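Local coordinates for peptidyl-tRNA hydrolase (Thermoplasma acidophilum, PDB 1RLK), which probably hydrolyses peptidyl-tRNAs that drop off the ribosome during protein synthesis, releasing an N-acyl amino acid and a tRNA, at residues 13-17 against 18-22; 31-34 against 35-38; 59-62 against 63-67; 103-106 against 107-111. All coordinates share one frame; numbering follows the deposited sequence.

Contact 1. Residues 13-17 against 18-22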
ATOM      1  N   LEU A  13      -0.584  -2.457 -15.731  1.00 32.07           N
ATOM      2  CA  LEU A  13      -0.856  -3.898 -15.744  1.00 32.45           C
ATOM      3  C   LEU A  13      -2.201  -4.309 -16.348  1.00 32.90           C
ATOM      4  O   LEU A  13      -2.491  -5.496 -16.441  1.00 33.76           O
ATOM      5  CB  LEU A  13      -0.755  -4.452 -14.321  1.00 32.15           C
ATOM      6  CG  LEU A  13       0.645  -4.482 -13.723  1.00 31.54           C
ATOM      7  CD1 LEU A  13       0.550  -5.052 -12.314  1.00 31.44           C
ATOM      8  CD2 LEU A  13       1.617  -5.292 -14.576  1.00 31.38           C
ATOM      9  N   ASP A  14      -3.040  -3.354 -16.723  1.00 33.63           N
ATOM     10  CA  ASP A  14      -4.302  -3.676 -17.409  1.00 34.18           C
ATOM     11  C   ASP A  14      -5.249  -4.426 -16.447  1.00 33.29           C
ATOM     12  O   ASP A  14      -6.014  -5.309 -16.845  1.00 33.71           O
ATOM     13  CB  ASP A  14      -3.990  -4.460 -18.704  1.00 34.75           C
ATOM     14  CG  ASP A  14      -5.220  -4.865 -19.477  1.00 36.78           C
ATOM     15  OD1 ASP A  14      -5.958  -3.974 -19.962  1.00 39.59           O
ATOM     16  OD2 ASP A  14      -5.510  -6.070 -19.658  1.00 39.35           O
ATOM     17  N   MET A  15      -5.197  -4.052 -15.169  1.00 32.29           N
ATOM     18  CA  MET A  15      -6.048  -4.683 -14.158  1.00 31.37           C
ATOM     19  C   MET A  15      -7.478  -4.124 -14.187  1.00 30.65           C
ATOM     20  O   MET A  15      -7.677  -2.910 -14.240  1.00 30.67           O
ATOM     21  CB  MET A  15      -5.440  -4.517 -12.768  1.00 30.98           C
ATOM     22  CG  MET A  15      -4.140  -5.294 -12.596  1.00 30.17           C
ATOM     23  SD  MET A  15      -3.488  -5.275 -10.936  1.00 27.28           S
ATOM     24  CE  MET A  15      -2.915  -3.571 -10.779  1.00 28.15           C
ATOM     25  N   GLY A  16      -8.460  -5.020 -14.146  1.00 29.32           N
ATOM     26  CA  GLY A  16      -9.854  -4.624 -14.060  1.00 29.06           C
ATOM     27  C   GLY A  16     -10.208  -4.055 -12.693  1.00 28.44           C
ATOM     28  O   GLY A  16      -9.436  -4.162 -11.752  1.00 28.03           O
ATOM     29  N   LYS A  17     -11.391  -3.464 -12.596  1.00 27.69           N
ATOM     30  CA  LYS A  17     -11.883  -2.832 -11.367  1.00 27.43           C
ATOM     31  C   LYS A  17     -11.864  -3.779 -10.171  1.00 25.87           C
ATOM     32  O   LYS A  17     -11.490  -3.391  -9.081  1.00 25.59           O
ATOM     33  CB  LYS A  17     -13.329  -2.348 -11.573  1.00 28.05           C
ATOM     34  CG  LYS A  17     -13.521  -0.857 -11.475  1.00 31.33           C
ATOM     35  CD  LYS A  17     -14.950  -0.439 -11.896  1.00 34.99           C
ATOM     36  CE  LYS A  17     -14.963   0.305 -13.244  1.00 36.71           C
ATOM     37  NZ  LYS A  17     -16.325   0.307 -13.874  1.00 37.81           N
ATOM     38  N   GLY A  18     -12.322  -5.003 -10.381  1.00 24.37           N
ATOM     39  CA  GLY A  18     -12.368  -6.007  -9.334  1.00 24.06           C
ATOM     40  C   GLY A  18     -10.997  -6.479  -8.881  1.00 22.87           C
ATOM     41  O   GLY A  18     -10.747  -6.622  -7.693  1.00 23.17           O
ATOM     42  N   LYS A  19     -10.113  -6.737  -9.833  1.00 22.04           N
ATOM     43  CA  LYS A  19      -8.755  -7.127  -9.511  1.00 21.32           C
ATOM     44  C   LYS A  19      -8.030  -6.017  -8.726  1.00 20.25           C
ATOM     45  O   LYS A  19      -7.346  -6.296  -7.758  1.00 19.55           O
ATOM     46  CB  LYS A  19      -7.967  -7.526 -10.769  1.00 21.62           C
ATOM     47  CG  LYS A  19      -6.524  -7.912 -10.427  1.00 23.71           C
ATOM     48  CD  LYS A  19      -5.953  -9.014 -11.268  1.00 27.75           C
ATOM     49  CE  LYS A  19      -4.744  -9.619 -10.579  1.00 29.15           C
ATOM     50  NZ  LYS A  19      -4.114 -10.694 -11.402  1.00 31.79           N
ATOM     51  N   ILE A  20      -8.206  -4.762  -9.131  1.00 19.77           N
ATOM     52  CA  ILE A  20      -7.603  -3.636  -8.426  1.00 19.11           C
ATOM     53  C   ILE A  20      -8.077  -3.600  -6.970  1.00 18.37           C
ATOM     54  O   ILE A  20      -7.267  -3.472  -6.066  1.00 17.69           O
ATOM     55  CB  ILE A  20      -7.917  -2.293  -9.142  1.00 19.25           C
ATOM     56  CG1 ILE A  20      -7.121  -2.197 -10.447  1.00 21.44           C
ATOM     57  CG2 ILE A  20      -7.560  -1.105  -8.257  1.00 19.85           C
ATOM     58  CD1 ILE A  20      -7.574  -1.038 -11.357  1.00 23.17           C
ATOM     59  N   ALA A  21      -9.384  -3.724  -6.756  1.00 17.16           N
ATOM     60  CA  ALA A  21      -9.928  -3.761  -5.410  1.00 17.36           C
ATOM     61  C   ALA A  21      -9.310  -4.888  -4.589  1.00 16.53           C
ATOM     62  O   ALA A  21      -8.934  -4.687  -3.458  1.00 16.50           O
ATOM     63  CB  ALA A  21     -11.447  -3.905  -5.443  1.00 17.12           C
ATOM     64  N   ALA A  22      -9.208  -6.079  -5.169  1.00 16.41           N
ATOM     65  CA  ALA A  22      -8.638  -7.228  -4.460  1.00 15.24           C
ATOM     66  C   ALA A  22      -7.179  -6.986  -4.104  1.00 14.80           C
ATOM     67  O   ALA A  22      -6.742  -7.332  -3.020  1.00 13.61           O
ATOM     68  CB  ALA A  22      -8.765  -8.496  -5.300  1.00 16.39           C
TER

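Contact 2. Residues 31-34 against 35-38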
ATOM      1  N   CYS A  31      -0.699  -4.781   5.779  1.00 18.76           N
ATOM      2  CA  CYS A  31      -0.200  -3.622   6.510  1.00 19.45           C
ATOM      3  C   CYS A  31      -0.898  -3.474   7.852  1.00 19.50           C
ATOM      4  O   CYS A  31      -0.272  -3.149   8.851  1.00 19.91           O
ATOM      5  CB  CYS A  31      -0.356  -2.352   5.677  1.00 19.64           C
ATOM      6  SG  CYS A  31       0.818  -2.243   4.330  1.00 22.36           S
ATOM      7  N   ALA A  32      -2.202  -3.721   7.869  1.00 19.55           N
ATOM      8  CA  ALA A  32      -3.007  -3.515   9.070  1.00 20.19           C
ATOM      9  C   ALA A  32      -2.618  -4.508  10.162  1.00 20.49           C
ATOM     10  O   ALA A  32      -2.448  -4.131  11.304  1.00 20.61           O
ATOM     11  CB  ALA A  32      -4.513  -3.626   8.744  1.00 19.39           C
ATOM     12  N   ILE A  33      -2.480  -5.772   9.788  1.00 21.93           N
ATOM     13  CA  ILE A  33      -2.107  -6.827  10.723  1.00 23.04           C
ATOM     14  C   ILE A  33      -0.689  -6.629  11.258  1.00 23.09           C
ATOM     15  O   ILE A  33      -0.474  -6.731  12.454  1.00 23.66           O
ATOM     16  CB  ILE A  33      -2.306  -8.226  10.077  1.00 23.26           C
ATOM     17  CG1 ILE A  33      -3.810  -8.506   9.970  1.00 24.75           C
ATOM     18  CG2 ILE A  33      -1.601  -9.312  10.901  1.00 24.34           C
ATOM     19  CD1 ILE A  33      -4.185  -9.826   9.348  1.00 26.48           C
ATOM     20  N   ARG A  34       0.273  -6.339  10.387  1.00 23.69           N
ATOM     21  CA  ARG A  34       1.627  -6.025  10.841  1.00 24.23           C
ATOM     22  C   ARG A  34       1.622  -4.816  11.796  1.00 24.79           C
ATOM     23  O   ARG A  34       2.276  -4.828  12.844  1.00 23.94           O
ATOM     24  CB  ARG A  34       2.541  -5.775   9.643  1.00 24.49           C
ATOM     25  CG  ARG A  34       3.948  -5.321  10.025  1.00 25.51           C
ATOM     26  CD  ARG A  34       4.974  -5.423   8.929  1.00 26.65           C
ATOM     27  NE  ARG A  34       4.891  -6.686   8.187  1.00 27.92           N
ATOM     28  CZ  ARG A  34       4.807  -6.798   6.858  1.00 29.15           C
ATOM     29  NH1 ARG A  34       4.785  -5.715   6.069  1.00 28.77           N
ATOM     30  NH2 ARG A  34       4.728  -8.012   6.313  1.00 28.88           N
ATOM     31  N   SER A  35       0.851  -3.783  11.452  1.00 25.41           N
ATOM     32  CA  SER A  35       0.821  -2.558  12.254  1.00 25.86           C
ATOM     33  C   SER A  35       0.172  -2.808  13.607  1.00 26.87           C
ATOM     34  O   SER A  35       0.542  -2.199  14.608  1.00 26.68           O
ATOM     35  CB  SER A  35       0.107  -1.434  11.514  1.00 25.48           C
ATOM     36  OG  SER A  35       0.861  -1.011  10.393  1.00 25.13           O
ATOM     37  N   MET A  36      -0.783  -3.728  13.640  1.00 28.04           N
ATOM     38  CA  MET A  36      -1.412  -4.139  14.893  1.00 29.25           C
ATOM     39  C   MET A  36      -0.391  -4.785  15.835  1.00 29.74           C
ATOM     40  O   MET A  36      -0.472  -4.627  17.053  1.00 29.71           O
ATOM     41  CB  MET A  36      -2.553  -5.118  14.600  1.00 29.29           C
ATOM     42  CG  MET A  36      -3.495  -5.354  15.758  1.00 31.47           C
ATOM     43  SD  MET A  36      -4.934  -6.412  15.372  1.00 35.24           S
ATOM     44  CE  MET A  36      -4.449  -7.181  13.867  1.00 35.00           C
ATOM     45  N   LYS A  37       0.559  -5.505  15.255  1.00 30.53           N
ATOM     46  CA  LYS A  37       1.622  -6.165  16.011  1.00 31.68           C
ATOM     47  C   LYS A  37       2.701  -5.185  16.519  1.00 31.64           C
ATOM     48  O   LYS A  37       2.990  -5.147  17.719  1.00 31.80           O
ATOM     49  CB  LYS A  37       2.264  -7.275  15.161  1.00 31.88           C
ATOM     50  CG  LYS A  37       1.323  -8.448  14.863  1.00 33.91           C
ATOM     51  CD  LYS A  37       2.049  -9.629  14.171  1.00 36.41           C
ATOM     52  CE  LYS A  37       1.082 -10.693  13.630  1.00 37.07           C
ATOM     53  NZ  LYS A  37       1.544 -11.276  12.316  1.00 38.00           N
ATOM     54  N   ILE A  38       3.277  -4.395  15.618  1.00 31.47           N
ATOM     55  CA  ILE A  38       4.466  -3.603  15.928  1.00 31.90           C
ATOM     56  C   ILE A  38       4.203  -2.119  16.173  1.00 31.75           C
ATOM     57  O   ILE A  38       5.082  -1.414  16.664  1.00 31.83           O
ATOM     58  CB  ILE A  38       5.542  -3.773  14.829  1.00 31.96           C
ATOM     59  CG1 ILE A  38       5.181  -3.002  13.557  1.00 32.62           C
ATOM     60  CG2 ILE A  38       5.766  -5.256  14.530  1.00 33.06           C
ATOM     61  CD1 ILE A  38       6.195  -3.191  12.407  1.00 32.82           C
TER

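Contact 3. Residues 59-62 against 63-67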
ATOM      1  N   ASN A  59       2.784   4.847 -12.387  1.00 25.14           N
ATOM      2  CA  ASN A  59       2.950   4.496 -13.795  1.00 25.77           C
ATOM      3  C   ASN A  59       3.552   3.119 -14.016  1.00 25.72           C
ATOM      4  O   ASN A  59       3.236   2.446 -14.994  1.00 25.29           O
ATOM      5  CB  ASN A  59       3.837   5.531 -14.487  1.00 26.68           C
ATOM      6  CG  ASN A  59       3.124   6.835 -14.700  1.00 28.77           C
ATOM      7  OD1 ASN A  59       1.914   6.854 -14.952  1.00 31.56           O
ATOM      8  ND2 ASN A  59       3.865   7.941 -14.606  1.00 32.13           N
ATOM      9  N   ASP A  60       4.438   2.710 -13.119  1.00 25.71           N
ATOM     10  CA  ASP A  60       5.176   1.479 -13.358  1.00 25.86           C
ATOM     11  C   ASP A  60       5.859   0.948 -12.105  1.00 25.54           C
ATOM     12  O   ASP A  60       5.724   1.497 -11.007  1.00 24.61           O
ATOM     13  CB  ASP A  60       6.176   1.674 -14.528  1.00 26.09           C
ATOM     14  CG  ASP A  60       7.093   2.855 -14.334  1.00 26.86           C
ATOM     15  OD1 ASP A  60       7.493   3.154 -13.188  1.00 26.87           O
ATOM     16  OD2 ASP A  60       7.484   3.547 -15.297  1.00 32.02           O
ATOM     17  N   LEU A  61       6.578  -0.155 -12.286  1.00 25.39           N
ATOM     18  CA  LEU A  61       7.255  -0.826 -11.198  1.00 25.04           C
ATOM     19  C   LEU A  61       8.268   0.073 -10.535  1.00 24.98           C
ATOM     20  O   LEU A  61       8.395   0.089  -9.320  1.00 24.32           O
ATOM     21  CB  LEU A  61       7.922  -2.108 -11.726  1.00 24.89           C
ATOM     22  CG  LEU A  61       8.480  -3.019 -10.635  1.00 26.16           C
ATOM     23  CD1 LEU A  61       7.409  -3.318  -9.601  1.00 26.04           C
ATOM     24  CD2 LEU A  61       8.988  -4.303 -11.294  1.00 27.16           C
ATOM     25  N   ASP A  62       8.994   0.853 -11.330  1.00 25.83           N
ATOM     26  CA  ASP A  62       9.973   1.779 -10.759  1.00 26.04           C
ATOM     27  C   ASP A  62       9.366   2.698  -9.703  1.00 24.96           C
ATOM     28  O   ASP A  62       9.971   2.939  -8.657  1.00 25.14           O
ATOM     29  CB  ASP A  62      10.645   2.601 -11.868  1.00 27.17           C
ATOM     30  CG  ASP A  62      11.674   1.791 -12.644  1.00 30.82           C
ATOM     31  OD1 ASP A  62      12.558   1.171 -11.994  1.00 34.49           O
ATOM     32  OD2 ASP A  62      11.660   1.706 -13.900  1.00 35.85           O
ATOM     33  N   GLU A  63       8.160   3.188  -9.943  1.00 24.06           N
ATOM     34  CA  GLU A  63       7.510   4.058  -8.953  1.00 23.74           C
ATOM     35  C   GLU A  63       7.188   3.285  -7.686  1.00 22.18           C
ATOM     36  O   GLU A  63       7.421   3.775  -6.597  1.00 21.89           O
ATOM     37  CB  GLU A  63       6.226   4.694  -9.502  1.00 24.32           C
ATOM     38  CG  GLU A  63       6.374   5.473 -10.804  1.00 27.11           C
ATOM     39  CD  GLU A  63       7.330   6.642 -10.702  1.00 31.40           C
ATOM     40  OE1 GLU A  63       7.527   7.177  -9.589  1.00 31.76           O
ATOM     41  OE2 GLU A  63       7.891   7.023 -11.761  1.00 37.01           O
ATOM     42  N   ILE A  64       6.649   2.076  -7.830  1.00 21.50           N
ATOM     43  CA  ILE A  64       6.463   1.178  -6.674  1.00 21.02           C
ATOM     44  C   ILE A  64       7.746   1.054  -5.843  1.00 20.94           C
ATOM     45  O   ILE A  64       7.721   1.168  -4.622  1.00 20.45           O
ATOM     46  CB  ILE A  64       6.014  -0.234  -7.144  1.00 20.72           C
ATOM     47  CG1 ILE A  64       4.659  -0.180  -7.846  1.00 20.12           C
ATOM     48  CG2 ILE A  64       5.949  -1.212  -5.972  1.00 20.92           C
ATOM     49  CD1 ILE A  64       3.492   0.143  -6.919  1.00 19.34           C
ATOM     50  N   MET A  65       8.874   0.832  -6.511  1.00 21.83           N
ATOM     51  CA  MET A  65      10.137   0.588  -5.806  1.00 22.10           C
ATOM     52  C   MET A  65      10.708   1.870  -5.173  1.00 21.96           C
ATOM     53  O   MET A  65      11.383   1.834  -4.132  1.00 21.40           O
ATOM     54  CB  MET A  65      11.142  -0.060  -6.769  1.00 22.66           C
ATOM     55  CG  MET A  65      10.684  -1.422  -7.318  1.00 23.79           C
ATOM     56  SD  MET A  65      10.084  -2.539  -6.022  1.00 25.49           S
ATOM     57  CE  MET A  65      11.450  -2.657  -5.014  1.00 23.43           C
ATOM     58  N   GLU A  66      10.387   3.014  -5.765  1.00 22.14           N
ATOM     59  CA  GLU A  66      10.776   4.302  -5.201  1.00 22.09           C
ATOM     60  C   GLU A  66      10.026   4.570  -3.904  1.00 20.95           C
ATOM     61  O   GLU A  66      10.595   5.041  -2.942  1.00 20.55           O
ATOM     62  CB  GLU A  66      10.473   5.414  -6.214  1.00 23.30           C
ATOM     63  CG  GLU A  66      10.916   6.790  -5.773  1.00 26.97           C
ATOM     64  CD  GLU A  66      12.424   6.908  -5.691  1.00 32.92           C
ATOM     65  OE1 GLU A  66      13.137   6.127  -6.371  1.00 35.15           O
ATOM     66  OE2 GLU A  66      12.895   7.793  -4.945  1.00 36.68           O
ATOM     67  N   ILE A  67       8.734   4.264  -3.892  1.00 20.95           N
ATOM     68  CA  ILE A  67       7.898   4.381  -2.702  1.00 20.21           C
ATOM     69  C   ILE A  67       8.455   3.488  -1.585  1.00 19.94           C
ATOM     70  O   ILE A  67       8.632   3.911  -0.434  1.00 18.69           O
ATOM     71  CB  ILE A  67       6.431   3.996  -3.082  1.00 20.86           C
ATOM     72  CG1 ILE A  67       5.800   5.109  -3.919  1.00 21.13           C
ATOM     73  CG2 ILE A  67       5.562   3.759  -1.850  1.00 21.35           C
ATOM     74  CD1 ILE A  67       4.539   4.700  -4.645  1.00 21.89           C
TER
HETATM   75  O   HOH W   1       8.795   5.518 -13.669  1.00 44.19           O

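Contact 4. Residues 103-106 against 107-111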
ATOM      1  N   GLU A 103       0.973   8.868   9.953  1.00 25.40           N
ATOM      2  CA  GLU A 103       0.544  10.264   9.887  1.00 26.04           C
ATOM      3  C   GLU A 103       0.437  10.640   8.437  1.00 25.79           C
ATOM      4  O   GLU A 103       1.383  10.443   7.678  1.00 25.84           O
ATOM      5  CB  GLU A 103       1.563  11.202  10.563  1.00 26.11           C
ATOM      6  CG  GLU A 103       1.883  10.849  11.992  1.00 28.62           C
ATOM      7  CD  GLU A 103       2.849  11.818  12.649  1.00 31.97           C
ATOM      8  OE1 GLU A 103       3.631  12.486  11.934  1.00 35.09           O
ATOM      9  OE2 GLU A 103       2.825  11.894  13.895  1.00 34.28           O
ATOM     10  N   GLU A 104      -0.705  11.204   8.055  1.00 26.60           N
ATOM     11  CA  GLU A 104      -0.932  11.666   6.685  1.00 27.31           C
ATOM     12  C   GLU A 104       0.175  12.579   6.139  1.00 27.34           C
ATOM     13  O   GLU A 104       0.563  12.474   4.981  1.00 27.30           O
ATOM     14  CB  GLU A 104      -2.290  12.387   6.599  1.00 27.82           C
ATOM     15  CG  GLU A 104      -2.622  12.924   5.213  1.00 29.52           C
ATOM     16  CD  GLU A 104      -4.118  13.172   5.015  1.00 31.88           C
ATOM     17  OE1 GLU A 104      -4.792  13.596   5.968  1.00 35.68           O
ATOM     18  OE2 GLU A 104      -4.626  12.927   3.910  1.00 32.50           O
ATOM     19  N   GLU A 105       0.663  13.500   6.956  1.00 27.50           N
ATOM     20  CA  GLU A 105       1.721  14.420   6.519  1.00 27.87           C
ATOM     21  C   GLU A 105       2.981  13.652   6.121  1.00 27.33           C
ATOM     22  O   GLU A 105       3.644  13.990   5.126  1.00 26.00           O
ATOM     23  CB  GLU A 105       2.022  15.451   7.620  1.00 28.41           C
ATOM     24  CG  GLU A 105       3.354  16.203   7.494  1.00 31.52           C
ATOM     25  CD  GLU A 105       3.208  17.667   7.081  1.00 34.91           C
ATOM     26  OE1 GLU A 105       2.275  18.350   7.541  1.00 37.01           O
ATOM     27  OE2 GLU A 105       4.053  18.139   6.299  1.00 37.04           O
ATOM     28  N   LYS A 106       3.313  12.635   6.918  1.00 26.97           N
ATOM     29  CA  LYS A 106       4.463  11.772   6.647  1.00 26.80           C
ATOM     30  C   LYS A 106       4.247  11.004   5.348  1.00 25.75           C
ATOM     31  O   LYS A 106       5.102  11.021   4.462  1.00 25.18           O
ATOM     32  CB  LYS A 106       4.699  10.802   7.815  1.00 27.27           C
ATOM     33  CG  LYS A 106       6.142  10.429   8.047  1.00 30.17           C
ATOM     34  CD  LYS A 106       6.290   9.377   9.163  1.00 33.25           C
ATOM     35  CE  LYS A 106       6.162   9.985  10.563  1.00 35.62           C
ATOM     36  NZ  LYS A 106       5.875   8.947  11.621  1.00 36.14           N
ATOM     37  N   LEU A 107       3.082  10.365   5.227  1.00 24.87           N
ATOM     38  CA  LEU A 107       2.752   9.567   4.062  1.00 24.38           C
ATOM     39  C   LEU A 107       2.724  10.410   2.793  1.00 23.90           C
ATOM     40  O   LEU A 107       3.160   9.962   1.756  1.00 23.10           O
ATOM     41  CB  LEU A 107       1.420   8.826   4.258  1.00 24.59           C
ATOM     42  CG  LEU A 107       1.456   7.759   5.359  1.00 25.06           C
ATOM     43  CD1 LEU A 107       0.080   7.248   5.699  1.00 25.78           C
ATOM     44  CD2 LEU A 107       2.344   6.591   4.927  1.00 25.14           C
ATOM     45  N   ASP A 108       2.253  11.649   2.889  1.00 23.86           N
ATOM     46  CA  ASP A 108       2.181  12.528   1.718  1.00 23.64           C
ATOM     47  C   ASP A 108       3.574  12.901   1.191  1.00 22.50           C
ATOM     48  O   ASP A 108       3.740  13.162   0.014  1.00 21.81           O
ATOM     49  CB  ASP A 108       1.389  13.797   2.044  1.00 24.36           C
ATOM     50  CG  ASP A 108      -0.112  13.532   2.213  1.00 26.22           C
ATOM     51  OD1 ASP A 108      -0.645  12.568   1.622  1.00 28.26           O
ATOM     52  OD2 ASP A 108      -0.830  14.244   2.937  1.00 29.27           O
ATOM     53  N   LYS A 109       4.565  12.908   2.064  1.00 22.52           N
ATOM     54  CA  LYS A 109       5.963  13.104   1.634  1.00 23.02           C
ATOM     55  C   LYS A 109       6.424  12.059   0.625  1.00 22.39           C
ATOM     56  O   LYS A 109       7.351  12.308  -0.134  1.00 22.68           O
ATOM     57  CB  LYS A 109       6.917  13.087   2.834  1.00 23.11           C
ATOM     58  CG  LYS A 109       6.681  14.173   3.834  1.00 24.94           C
ATOM     59  CD  LYS A 109       7.721  14.170   4.933  1.00 26.98           C
ATOM     60  CE  LYS A 109       7.473  15.321   5.889  1.00 29.16           C
ATOM     61  NZ  LYS A 109       8.085  15.121   7.227  1.00 31.64           N
ATOM     62  N   ILE A 110       5.784  10.889   0.630  1.00 21.91           N
ATOM     63  CA  ILE A 110       6.143   9.774  -0.262  1.00 21.63           C
ATOM     64  C   ILE A 110       5.223   9.658  -1.475  1.00 20.94           C
ATOM     65  O   ILE A 110       5.698   9.511  -2.599  1.00 21.35           O
ATOM     66  CB  ILE A 110       6.101   8.447   0.541  1.00 21.56           C
ATOM     67  CG1 ILE A 110       7.126   8.480   1.660  1.00 22.85           C
ATOM     68  CG2 ILE A 110       6.376   7.225  -0.358  1.00 21.98           C
ATOM     69  CD1 ILE A 110       7.031   7.310   2.614  1.00 24.36           C
ATOM     70  N   THR A 111       3.906   9.700  -1.234  1.00 20.80           N
ATOM     71  CA  THR A 111       2.894   9.426  -2.260  1.00 20.44           C
ATOM     72  C   THR A 111       2.066  10.634  -2.770  1.00 21.25           C
ATOM     73  O   THR A 111       1.296  10.486  -3.706  1.00 20.72           O
ATOM     74  CB  THR A 111       1.897   8.346  -1.768  1.00 19.88           C
ATOM     75  OG1 THR A 111       1.504   8.610  -0.413  1.00 19.30           O
ATOM     76  CG2 THR A 111       2.587   6.949  -1.732  1.00 20.03           C
TER

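Contact 1. Residues 13-17 against 18-22
Gly16 O receives the amide of Ile20, with Ile20 N 3.0 Å away and the N-H aimed almost straight at it (166°). The donor lies nearly along the C=O axis, and this is the first turn of a helix whose N-cap is Gly16. One residue on, Ala21 N bonds to Lys17 O at 3.2 Å, tilted out of the carbonyl plane. The side chain of Ile20 folds back over the same turn. With CG1 anti to the carbonyl carbon (chi1 -72°), its longer branch runs toward the incoming loop, CG1 meeting Met15 CB at 3.7 Å. Beyond it, the terminal methyl Ile20 CD1 rests 3.4 Å from Met15 O. Cut back to an alanine, Ile20 would lose the branch that covers Met15 CB, which would probably open a gap beside Met15 O. Met15 also serves the other flank: its chain turns at chi3 (-71°) and crosses Lys19 at about a right angle, SD lying 4.1 Å from Lys19 CG. The amine of Lys19 leads away from this turn to a salt bridge with Asp83, and a sulfate ion, probably from the crystallisation liquor, lies about 4 Å from the side chain. The turn ends the loop that runs from strand 3-10 to helix 17-38, while Met15 touches Thr95 on strand 94-103 and Ile20 touches Leu117, the C-terminal residue.

Contact 2. Residues 31-34 against 35-38
Residues 31-34 and 35-38 are successive turns of one helix, and each amide from Ser35 to Ile38 donates to the carbonyl four residues earlier, the last of them, Ile38 N to Arg34 O, at 3.0 Å. Lys37 N adds a weak second bond to Arg34 O. The clearest side-chain feature is a serine folded back on its own helix. Ser35 OG sits beside the backbone N (chi1 -68°), which brings it within 2.9 Å of Cys31 O. Because Ser35 N bonds to the same oxygen, Cys31 O is gripped twice, the hydroxyl and the amide arriving from opposite faces of the carbonyl plane. This is a familiar habit of serine in a helix, and Ser35 OG has a further weak hydrogen bond to Gly100 O of strand 94-103. On another flank Ile33 meets two partners. Met36, bent at chi3, crosses it obliquely with CE 4.2 Å from Ile33 CG1, whereas Lys37 runs alongside and brings its NZ to 4.0 Å from Ile33 CG2. Arg34 and Ile38 form a third pair, lying side by side. Ile38 CG1 takes the crowded position between backbone N and carbonyl carbon (chi1 75°), and CD1 then reaches 3.9 Å from Arg34 CG. The guanidinium continues past this aliphatic contact to a salt bridge with Glu79. Around the C-terminal end of helix 17-38, Arg34, Ser35 and Ile38 touch Val77 in the loop before strand 78-82, while Ala32 packs on Trp46 and Met36 on Phe43, both of helix 40-48.

Contact 3. Residues 59-62 against 63-67
Leu61 and Ile64 mark the sheet-facing side of this first helical turn: their side chains cross at about a right angle, with Leu61 CD1 4.2 Å from Ile64 CB. Ile64 is buried, and it continues inward onto Val58 and Ile97 of the sheet. Leu61 also lies against Met65, CG to CG at 4.3 Å, where the backbone is firm as well, Met65 N reaching Leu61 O at 2.9 Å nearly in line with the carbonyl. At the polar helix start, by contrast, the bonds across the turn are weak and a water intervenes. Asp60 turns its carboxylate over the helix start (chi1 54°), and OD1 accepts from Glu63 N in a weak capping bond of 3.3 Å. The bonds from Glu63 N and Ile64 N to Asp60 O are weak too. Glu63 bends back at chi2 (-60°) toward the cap, the planes of the two carboxylates only 17° apart, so that Glu63 OE2 stands 4.1 Å from Asp60 OD1. A water lies between these two oxygens, 2.7 Å from Asp60 OD1 and 2.6 Å from Glu63 OE2, and probably eases their like charges. The other oxygen of Glu63 is taken by Tyr114. An aspartate N-cap, its side chain accepting from the third amide beyond it, is a classic helix start; here it opens helix 61-74, which lies against the mixed sheet of the PTH2 fold.

Contact 4. Residues 103-106 against 107-111
Glu104 CG stands anti to its own amide nitrogen (chi1 179°) while Asp108 CG swings beside its own (chi1 -71°), and the two acidic chains thereby meet at a slant one turn apart. Asp108 OD2 comes to 3.2 Å from the methylene Glu104 CG. The carboxylates, their planes 42° apart, remain further separated, with Glu104 OE2 4.1 Å from Asp108 OD2; Lys4 forms a salt bridge with Glu104 and probably offsets this repulsion. Asp108 OD2 is also 3.0 Å from Glu104 O, acceptor facing acceptor, although Asp108 N bonds to that carbonyl at 2.8 Å. Replacing Asp108 by an alanine would probably leave Glu104 CG uncovered on this side, though Lys4 would still hold the end of the chain. The helix begins directly at the end of strand 94-103, Glu103 being its N-cap, and packs over the four-stranded sheet of the PTH2 fold. Its buried side is led by Leu107, whose amide bonds to Glu103 O at 3.0 Å and whose side chain reaches Val6 and Leu99. Lys109 CG lies 3.3 Å from Glu105 O, its chain extended back along the helix surface, whereas Lys106 turns to a salt bridge with Asp102.

From the N terminus, contact 1 closes the loop that follows strand 3-10 and starts helix 17-38; contact 2 lies on the same helix near its C-terminal end, about 24 Å away between centres. That helix and helix 40-48 belong to the crossover leading to strand 53-58, which pairs in parallel with strand 3-10. Contact 3 then turns the chain from strand 53-58 into helix 61-74, and contact 4 turns it from strand 94-103 into the last helix. All four are in series; none nests or crosses. Contacts 3 and 4 alone touch, Ile67 packing on Ile110 and Thr111, which joins the two helices above the sheet.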